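Local coordinates for protein DyP (Bjerkandera adusta, PDB 3VXJ) that binds heme b and, as a dye-decolorizing peroxidase, probably uses hydrogen peroxide to oxidise dyes and phenolic compounds, at residues A[25-30]-A[121-126]; A[41-46]-A[139-144]; A[238-243]-A[404-409]. One frame throughout, in Å; residues are numbered along the deposited sequence.

Interaction 1 of 3, residues A[25-30]-A[121-126]; sequences RFVFFQ and FLIGSD
Phe121 meets strand 25-30 twice, through its backbone at Val27 and through its ring at Phe29. Its O accepts from Val27 N at 2.8 Å with a nearly straight N-H...O angle of 173°, and Phe121 N gives a bond back to Val27 O at 2.9 Å, which defines an antiparallel hydrogen-bonded pair. CE2 of Phe121 lies 3.4 Å from CE2 of Phe29, and the two planes, 42° apart, form an oblique aromatic pair.

Leu122 faces Phe26 in a non-hydrogen-bonded pair, with Leu122 CD2 3.9 Å from Phe26 CE1. A CA-H...O contact runs from Leu122 CA to Arg25 O at 3.5 Å.

Ile123 closes the register with Arg25: Arg25 N reaches Ile123 O at 2.8 Å, and Ile123 N returns to Arg25 O at 2.9 Å. On the face shared with Val27 and Phe121, Ile123 CD1 packs 4.0 Å from Val27 CG2. Arg25 NE bonds to Ser153 OG, and NH1 makes a salt bridge with Asp132 and a hydrogen bond with Thr135.

Four backbone bonds thus pair the two middle strands of a ferredoxin-like sheet, while Phe26 turns its backbone to Leu152 of strand 146-155. Phe121 and Ile123 lie against helix 128-142 and Phe26 meets Phe220 on the other face, so the apolar contacts are consistent with a sheet packed on both sides.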
loop_
_atom_site.group_PDB
_atom_site.type_symbol
_atom_site.label_atom_id
_atom_site.label_comp_id
_atom_site.label_asym_id
_atom_site.label_seq_id
_atom_site.Cartn_x
_atom_site.Cartn_y
_atom_site.Cartn_z
ATOM N N ARG A 25 11.832 -5.643 -6.519
ATOM C CA ARG A 25 12.586 -6.282 -5.445
ATOM C C ARG A 25 12.914 -5.263 -4.370
ATOM O O ARG A 25 13.316 -4.128 -4.656
ATOM C CB ARG A 25 13.878 -6.895 -5.979
ATOM C CG ARG A 25 14.689 -7.647 -4.914
ATOM C CD ARG A 25 15.831 -8.429 -5.532
ATOM N NE ARG A 25 15.329 -9.514 -6.363
ATOM C CZ ARG A 25 16.066 -10.197 -7.231
ATOM N NH1 ARG A 25 17.352 -9.906 -7.390
ATOM N NH2 ARG A 25 15.511 -11.169 -7.944
ATOM N N PHE A 26 12.724 -5.678 -3.125
ATOM C CA PHE A 26 13.055 -4.864 -1.972
ATOM C C PHE A 26 14.280 -5.505 -1.331
ATOM O O PHE A 26 14.213 -6.640 -0.844
ATOM C CB PHE A 26 11.883 -4.839 -0.997
ATOM C CG PHE A 26 10.622 -4.229 -1.569
ATOM C CD1 PHE A 26 10.320 -2.897 -1.322
ATOM C CD2 PHE A 26 9.757 -4.981 -2.372
ATOM C CE1 PHE A 26 9.166 -2.317 -1.853
ATOM C CE2 PHE A 26 8.601 -4.406 -2.910
ATOM C CZ PHE A 26 8.310 -3.078 -2.651
ATOM N N VAL A 27 15.411 -4.808 -1.401
ATOM C CA VAL A 27 16.672 -5.317 -0.859
ATOM C C VAL A 27 16.914 -4.617 0.471
ATOM O O VAL A 27 17.258 -3.424 0.514
ATOM C CB VAL A 27 17.867 -5.075 -1.818
ATOM C CG1 VAL A 27 19.137 -5.654 -1.225
ATOM C CG2 VAL A 27 17.606 -5.686 -3.203
ATOM N N PHE A 28 16.690 -5.350 1.552
ATOM C CA PHE A 28 16.850 -4.826 2.903
ATOM C C PHE A 28 18.285 -5.026 3.345
ATOM O O PHE A 28 18.850 -6.097 3.143
ATOM C CB PHE A 28 15.867 -5.502 3.870
ATOM C CG PHE A 28 14.423 -5.306 3.486
ATOM C CD1 PHE A 28 13.737 -4.157 3.870
ATOM C CD2 PHE A 28 13.770 -6.239 2.684
ATOM C CE1 PHE A 28 12.411 -3.963 3.494
ATOM C CE2 PHE A 28 12.453 -6.047 2.302
ATOM C CZ PHE A 28 11.771 -4.915 2.700
ATOM N N PHE A 29 18.875 -4.000 3.942
ATOM C CA PHE A 29 20.288 -4.055 4.269
ATOM C C PHE A 29 20.615 -3.449 5.623
ATOM O O PHE A 29 19.821 -2.687 6.205
ATOM C CB PHE A 29 21.130 -3.392 3.159
ATOM C CG PHE A 29 20.917 -1.909 3.033
ATOM C CD1 PHE A 29 21.723 -1.017 3.745
ATOM C CD2 PHE A 29 19.902 -1.394 2.229
ATOM C CE1 PHE A 29 21.526 0.349 3.657
ATOM C CE2 PHE A 29 19.710 -0.024 2.126
ATOM C CZ PHE A 29 20.515 0.852 2.849
ATOM N N GLN A 30 21.795 -3.821 6.110
ATOM C CA GLN A 30 22.463 -3.182 7.230
ATOM C C GLN A 30 23.715 -2.500 6.714
ATOM O O GLN A 30 24.381 -3.018 5.811
ATOM C CB GLN A 30 22.941 -4.225 8.233
ATOM C CG GLN A 30 21.923 -4.998 8.987
ATOM C CD GLN A 30 22.593 -5.930 9.993
ATOM O OE1 GLN A 30 23.560 -5.550 10.665
ATOM N NE2 GLN A 30 22.090 -7.156 10.094
ATOM N N PHE A 121 16.623 -0.827 -0.662
ATOM C CA PHE A 121 16.659 -0.445 -2.066
ATOM C C PHE A 121 15.416 -1.041 -2.716
ATOM O O PHE A 121 15.167 -2.240 -2.571
ATOM C CB PHE A 121 17.872 -1.031 -2.796
ATOM C CG PHE A 121 19.201 -0.467 -2.368
ATOM C CD1 PHE A 121 19.784 0.587 -3.068
ATOM C CD2 PHE A 121 19.904 -1.037 -1.313
ATOM C CE1 PHE A 121 21.028 1.094 -2.693
ATOM C CE2 PHE A 121 21.150 -0.544 -0.929
ATOM C CZ PHE A 121 21.718 0.522 -1.624
ATOM N N LEU A 122 14.634 -0.213 -3.397
ATOM C CA LEU A 122 13.490 -0.681 -4.178
ATOM C C LEU A 122 13.907 -0.668 -5.626
ATOM O O LEU A 122 14.250 0.385 -6.153
ATOM C CB LEU A 122 12.286 0.258 -4.035
ATOM C CG LEU A 122 11.648 0.636 -2.708
ATOM C CD1 LEU A 122 12.483 1.669 -1.953
ATOM C CD2 LEU A 122 10.266 1.188 -3.010
ATOM N N ILE A 123 13.843 -1.829 -6.267
ATOM C CA ILE A 123 14.253 -1.959 -7.660
ATOM C C ILE A 123 13.043 -2.393 -8.469
ATOM O O ILE A 123 12.488 -3.464 -8.208
ATOM C CB ILE A 123 15.374 -3.019 -7.847
ATOM C CG1 ILE A 123 16.562 -2.752 -6.920
ATOM C CG2 ILE A 123 15.822 -3.069 -9.320
ATOM C CD1 ILE A 123 17.503 -3.936 -6.750
ATOM N N GLY A 124 12.620 -1.566 -9.419
ATOM C CA GLY A 124 11.483 -1.893 -10.282
ATOM C C GLY A 124 11.982 -2.175 -11.679
ATOM O O GLY A 124 12.752 -1.394 -12.230
ATOM N N SER A 125 11.582 -3.306 -12.248
ATOM C CA SER A 125 12.032 -3.656 -13.596
ATOM C C SER A 125 11.054 -4.590 -14.288
ATOM O O SER A 125 10.021 -4.947 -13.733
ATOM C CB SER A 125 13.448 -4.247 -13.564
ATOM O OG SER A 125 14.017 -4.244 -14.861
ATOM N N ASP A 126 11.382 -4.984 -15.509
ATOM C CA ASP A 126 10.459 -5.747 -16.332
ATOM C C ASP A 126 10.599 -7.262 -16.183
ATOM O O ASP A 126 9.668 -7.994 -16.531
ATOM C CB ASP A 126 10.655 -5.373 -17.804
ATOM C CG ASP A 126 10.185 -3.961 -18.139
ATOM O OD1 ASP A 126 9.423 -3.351 -17.359
ATOM O OD2 ASP A 126 10.580 -3.458 -19.212
#

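Interaction 2 of 3, residues A[41-46]-A[139-144]; sequences LKTYVP and SSTFGS
Phe142 drives the edge of its ring at the face of Tyr44, and this edge-to-face pair is the closest side-chain meeting of the two segments; Phe142, Thr141 and Tyr44 bury the most surface. The ring centroids are 5.3 Å apart and the planes stand at 60°. CE2 of Phe142 sits over one Tyr44 face, displaced toward the rim, with Tyr44 CG 3.6 Å away; CZ of Phe142 is 3.8 Å from Tyr44 CB. That CG is anti to the backbone N (chi1 -168°), which sets it where Phe142 CE2 meets it. Phe142 CE1 lies 3.8 Å from the backbone N of Leu41, and CZ, between the two partners, is also 4.2 Å from the Leu41 side chain at CD1.

Thr141 adds its methyl. Its CG2 is 4.2 Å from Tyr44 CD1 and 4.3 Å from Thr43 CG2, a methyl-to-methyl contact toward the outer side. Both threonine hydroxyls are used within their own helices, OG1 of Thr141 with Asp137 O and OG1 of Thr43 with Thr39 O, and the carbon branches are what face each other. An alanine in place of Phe142 would probably open a gap beside Tyr44 and Leu41, leaving the Tyr44 ring without the edge that presses on its face.

The two helices are those packed against one side of the ferredoxin-like sheet. Beneath them strand 65-71 supplies Leu69 to Leu41 and Val67 to Tyr44, Phe37 adds another ring beside Phe142, and the C-terminal helix 433-440 meets Leu41 through Ile440.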
loop_
_atom_site.group_PDB
_atom_site.type_symbol
_atom_site.label_atom_id
_atom_site.label_comp_id
_atom_site.label_asym_id
_atom_site.label_seq_id
_atom_site.Cartn_x
_atom_site.Cartn_y
_atom_site.Cartn_z
ATOM N N LEU A 41 27.494 5.473 -1.859
ATOM C CA LEU A 41 26.218 6.144 -2.104
ATOM C C LEU A 41 26.368 7.322 -3.064
ATOM O O LEU A 41 25.543 7.501 -3.961
ATOM C CB LEU A 41 25.586 6.599 -0.787
ATOM C CG LEU A 41 24.160 7.145 -0.892
ATOM C CD1 LEU A 41 23.223 6.092 -1.472
ATOM C CD2 LEU A 41 23.657 7.602 0.456
ATOM N N LYS A 42 27.422 8.114 -2.878
ATOM C CA LYS A 42 27.704 9.234 -3.770
ATOM C C LYS A 42 27.981 8.776 -5.202
ATOM O O LYS A 42 27.648 9.484 -6.148
ATOM C CB LYS A 42 28.848 10.088 -3.221
ATOM C CG LYS A 42 28.431 10.953 -2.037
ATOM C CD LYS A 42 29.618 11.648 -1.379
ATOM C CE LYS A 42 29.158 12.835 -0.547
ATOM N NZ LYS A 42 30.280 13.520 0.164
ATOM N N THR A 43 28.582 7.596 -5.352
ATOM C CA THR A 43 28.768 6.965 -6.658
ATOM C C THR A 43 27.432 6.500 -7.238
ATOM O O THR A 43 27.142 6.694 -8.422
ATOM C CB THR A 43 29.691 5.728 -6.544
ATOM O OG1 THR A 43 30.948 6.119 -5.983
ATOM C CG2 THR A 43 29.928 5.101 -7.902
ATOM N N TYR A 44 26.634 5.870 -6.389
ATOM C CA TYR A 44 25.411 5.198 -6.808
ATOM C C TYR A 44 24.286 6.149 -7.227
ATOM O O TYR A 44 23.634 5.930 -8.249
ATOM C CB TYR A 44 24.943 4.274 -5.680
ATOM C CG TYR A 44 23.862 3.310 -6.091
ATOM C CD1 TYR A 44 24.176 2.168 -6.823
ATOM C CD2 TYR A 44 22.529 3.534 -5.744
ATOM C CE1 TYR A 44 23.190 1.279 -7.208
ATOM C CE2 TYR A 44 21.531 2.659 -6.125
ATOM C CZ TYR A 44 21.866 1.531 -6.854
ATOM O OH TYR A 44 20.887 0.654 -7.240
ATOM N N VAL A 45 24.073 7.209 -6.454
ATOM C CA VAL A 45 22.868 8.030 -6.607
ATOM C C VAL A 45 22.690 8.640 -8.007
ATOM O O VAL A 45 21.649 8.422 -8.626
ATOM C CB VAL A 45 22.729 9.079 -5.472
ATOM C CG1 VAL A 45 21.611 10.088 -5.776
ATOM C CG2 VAL A 45 22.468 8.391 -4.158
ATOM N N PRO A 46 23.704 9.366 -8.525
ATOM C CA PRO A 46 23.510 9.981 -9.843
ATOM C C PRO A 46 23.299 8.963 -10.960
ATOM O O PRO A 46 22.680 9.285 -11.974
ATOM C CB PRO A 46 24.820 10.753 -10.080
ATOM C CG PRO A 46 25.806 10.135 -9.151
ATOM C CD PRO A 46 25.022 9.710 -7.956
ATOM N N SER A 139 25.623 -4.854 -5.147
ATOM C CA SER A 139 26.704 -5.605 -4.503
ATOM C C SER A 139 28.086 -5.120 -4.933
ATOM O O SER A 139 28.989 -4.989 -4.101
ATOM C CB SER A 139 26.559 -7.104 -4.775
ATOM O OG SER A 139 25.337 -7.587 -4.244
ATOM N N SER A 140 28.239 -4.857 -6.226
ATOM C CA SER A 140 29.506 -4.394 -6.795
ATOM C C SER A 140 29.880 -2.993 -6.311
ATOM O O SER A 140 31.044 -2.718 -6.013
ATOM C CB SER A 140 29.446 -4.425 -8.325
ATOM O OG SER A 140 30.681 -4.016 -8.894
ATOM N N THR A 141 28.892 -2.109 -6.231
ATOM C CA THR A 141 29.133 -0.720 -5.847
ATOM C C THR A 141 29.351 -0.568 -4.339
ATOM O O THR A 141 30.265 0.133 -3.900
ATOM C CB THR A 141 27.984 0.188 -6.338
ATOM O OG1 THR A 141 27.909 0.109 -7.770
ATOM C CG2 THR A 141 28.216 1.643 -5.934
ATOM N N PHE A 142 28.518 -1.234 -3.543
ATOM C CA PHE A 142 28.584 -1.089 -2.089
ATOM C C PHE A 142 29.526 -2.077 -1.424
ATOM O O PHE A 142 30.080 -1.778 -0.365
ATOM C CB PHE A 142 27.184 -1.145 -1.470
ATOM C CG PHE A 142 26.352 0.065 -1.784
ATOM C CD1 PHE A 142 26.320 1.145 -0.909
ATOM C CD2 PHE A 142 25.624 0.140 -2.967
ATOM C CE1 PHE A 142 25.572 2.282 -1.207
ATOM C CE2 PHE A 142 24.864 1.271 -3.273
ATOM C CZ PHE A 142 24.847 2.346 -2.390
ATOM N N GLY A 143 29.700 -3.247 -2.034
ATOM C CA GLY A 143 30.591 -4.268 -1.491
ATOM C C GLY A 143 30.260 -4.598 -0.050
ATOM O O GLY A 143 29.088 -4.664 0.329
ATOM N N SER A 144 31.305 -4.764 0.757
ATOM C CA SER A 144 31.142 -5.139 2.159
ATOM C C SER A 144 30.708 -3.984 3.071
ATOM O O SER A 144 30.571 -4.181 4.276
ATOM C CB SER A 144 32.432 -5.767 2.689
ATOM O OG SER A 144 33.483 -4.829 2.650
#

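Interaction 3 of 3, residues A[238-243]-A[404-409]; sequences AIPANS and GLDPLN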
loop_
_atom_site.group_PDB
_atom_site.type_symbol
_atom_site.label_atom_id
_atom_site.label_comp_id
_atom_site.label_asym_id
_atom_site.label_seq_id
_atom_site.Cartn_x
_atom_site.Cartn_y
_atom_site.Cartn_z
ATOM N N ALA A 238 -21.988 -17.106 0.438
ATOM C CA ALA A 238 -22.480 -16.443 -0.765
ATOM C C ALA A 238 -23.787 -15.727 -0.489
ATOM O O ALA A 238 -24.679 -16.264 0.165
ATOM C CB ALA A 238 -22.666 -17.455 -1.882
ATOM N N ILE A 239 -23.901 -14.501 -0.977
ATOM C CA ILE A 239 -25.113 -13.717 -0.770
ATOM C C ILE A 239 -26.231 -14.300 -1.640
ATOM O O ILE A 239 -26.036 -14.466 -2.842
ATOM C CB ILE A 239 -24.849 -12.226 -1.057
ATOM C CG1 ILE A 239 -23.855 -11.688 -0.021
ATOM C CG2 ILE A 239 -26.145 -11.429 -1.054
ATOM C CD1 ILE A 239 -23.295 -10.339 -0.302
ATOM N N PRO A 240 -27.382 -14.648 -1.032
ATOM C CA PRO A 240 -28.416 -15.334 -1.825
ATOM C C PRO A 240 -29.089 -14.472 -2.892
ATOM O O PRO A 240 -29.510 -15.007 -3.906
ATOM C CB PRO A 240 -29.454 -15.776 -0.780
ATOM C CG PRO A 240 -29.193 -14.986 0.414
ATOM C CD PRO A 240 -27.742 -14.572 0.396
ATOM N N ALA A 241 -29.197 -13.164 -2.660
ATOM C CA ALA A 241 -29.919 -12.263 -3.563
ATOM C C ALA A 241 -29.473 -10.834 -3.326
ATOM O O ALA A 241 -29.001 -10.492 -2.243
ATOM C CB ALA A 241 -31.423 -12.365 -3.337
ATOM N N ASN A 242 -29.632 -9.996 -4.340
ATOM C CA ASN A 242 -29.530 -8.573 -4.110
ATOM C C ASN A 242 -30.735 -7.895 -4.735
ATOM O O ASN A 242 -31.676 -8.581 -5.137
ATOM C CB ASN A 242 -28.165 -8.004 -4.541
ATOM C CG ASN A 242 -27.900 -8.113 -6.026
ATOM O OD1 ASN A 242 -28.815 -8.102 -6.858
ATOM N ND2 ASN A 242 -26.616 -8.171 -6.375
ATOM N N SER A 243 -30.720 -6.566 -4.811
ATOM C CA SER A 243 -31.884 -5.818 -5.286
ATOM C C SER A 243 -32.357 -6.267 -6.661
ATOM O O SER A 243 -33.553 -6.248 -6.941
ATOM C CB SER A 243 -31.585 -4.316 -5.324
ATOM O OG SER A 243 -31.277 -3.802 -4.036
ATOM N N GLY A 404 -23.554 -5.623 7.606
ATOM C CA GLY A 404 -24.009 -5.007 6.377
ATOM C C GLY A 404 -23.533 -5.581 5.066
ATOM O O GLY A 404 -23.837 -5.020 4.024
ATOM N N LEU A 405 -22.824 -6.704 5.090
ATOM C CA LEU A 405 -22.337 -7.290 3.836
ATOM C C LEU A 405 -23.464 -7.784 2.926
ATOM O O LEU A 405 -23.328 -7.754 1.706
ATOM C CB LEU A 405 -21.313 -8.402 4.092
ATOM C CG LEU A 405 -20.027 -8.054 4.852
ATOM C CD1 LEU A 405 -19.091 -9.260 4.855
ATOM C CD2 LEU A 405 -19.325 -6.814 4.291
ATOM N N ASP A 406 -24.560 -8.244 3.514
ATOM C CA ASP A 406 -25.735 -8.621 2.740
ATOM C C ASP A 406 -26.667 -7.416 2.645
ATOM O O ASP A 406 -27.281 -7.020 3.641
ATOM C CB ASP A 406 -26.446 -9.820 3.382
ATOM C CG ASP A 406 -27.591 -10.350 2.541
ATOM O OD1 ASP A 406 -28.118 -9.597 1.704
ATOM O OD2 ASP A 406 -27.979 -11.520 2.728
ATOM N N PRO A 407 -26.795 -6.839 1.438
ATOM C CA PRO A 407 -27.603 -5.625 1.305
ATOM C C PRO A 407 -29.079 -5.816 1.644
ATOM O O PRO A 407 -29.761 -4.838 1.934
ATOM C CB PRO A 407 -27.440 -5.263 -0.174
ATOM C CG PRO A 407 -27.184 -6.585 -0.859
ATOM C CD PRO A 407 -26.326 -7.340 0.131
ATOM N N LEU A 408 -29.561 -7.059 1.608
ATOM C CA LEU A 408 -30.972 -7.346 1.897
ATOM C C LEU A 408 -31.176 -7.804 3.337
ATOM O O LEU A 408 -32.306 -8.019 3.765
ATOM C CB LEU A 408 -31.556 -8.373 0.905
ATOM C CG LEU A 408 -31.402 -8.071 -0.595
ATOM C CD1 LEU A 408 -32.153 -9.100 -1.439
ATOM C CD2 LEU A 408 -31.856 -6.650 -0.949
ATOM N N ASN A 409 -30.075 -7.957 4.071
ATOM C CA ASN A 409 -30.119 -8.317 5.493
ATOM C C ASN A 409 -28.983 -7.608 6.219
ATOM O O ASN A 409 -28.025 -8.239 6.668
ATOM C CB ASN A 409 -29.989 -9.838 5.689
ATOM C CG ASN A 409 -31.071 -10.629 4.978
ATOM O OD1 ASN A 409 -30.828 -11.225 3.925
ATOM N ND2 ASN A 409 -32.266 -10.642 5.548
HETATM O O HOH W 1 -29.632 -11.586 0.176
#
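A single water bridges Ala241 and Asp406, taking the place of any direct polar bond between the segments. It lies 2.7 Å from Ala241 O and is hydrogen-bonded as well to Asp406 OD1, at 2.9 Å. That same OD1 accepts from Leu408 N at 2.9 Å, which makes an Asx turn, laid over the type I beta turn from Asp406 to Asn409. The donor comes from above the carboxylate plane, 35° out of it. CG of Asp406 is anti to the backbone N (chi1 -174°), 4.0 Å from Ile239 CG2; the two side chains run in opposite directions alongside each other.

Around the water, mainly aliphatic groups pack on each other and on backbone atoms. Leu408 extends from the turn so that its CD1 rests 3.8 Å from Ala241 CB, while its other methyl, CD2, approaches the backbone at Ser243. Pro407 CG comes within 4.1 Å of Asn242 CB; the carboxamide of Asn242 is occupied by Thr275 O and Ala244 N. Phe255 of helix 249-261 backs Ile239, Asn242 and Pro407 together.

The contact thus ties the start of the short hairpin 241-246 to the loop between strands 401-403 and 413-415, near the surface, with a bound N-acetylglucosamine about 5 Å from the Pro240 side chain. At the inner end, Ile239 CD1 touches Leu405 O at 3.3 Å, an oxygen that also accepts from Arg259 NE.

How the interactions relate
Interactions 1 and 2 belong to one ferredoxin-like unit: strand 23-31 leads into helix 34-48 and strand 119-125 into helix 128-142, so the first joins the strands and the second the helices that follow them. They meet directly, with Phe121 CZ 3.6 Å from Phe142 CE2, and both are buried. Interaction 1 combines backbone bonding with apolar packing, whereas interaction 2 is packing without hydrogen bonds between its segments, led by aromatic rings. Interaction 3 stands apart on the opposite side of the chain's centre, its centre about 43 Å from that of interaction 1. There, a short strand and a loop, partly buried near the surface, are joined by a water bridge and small apolar touches.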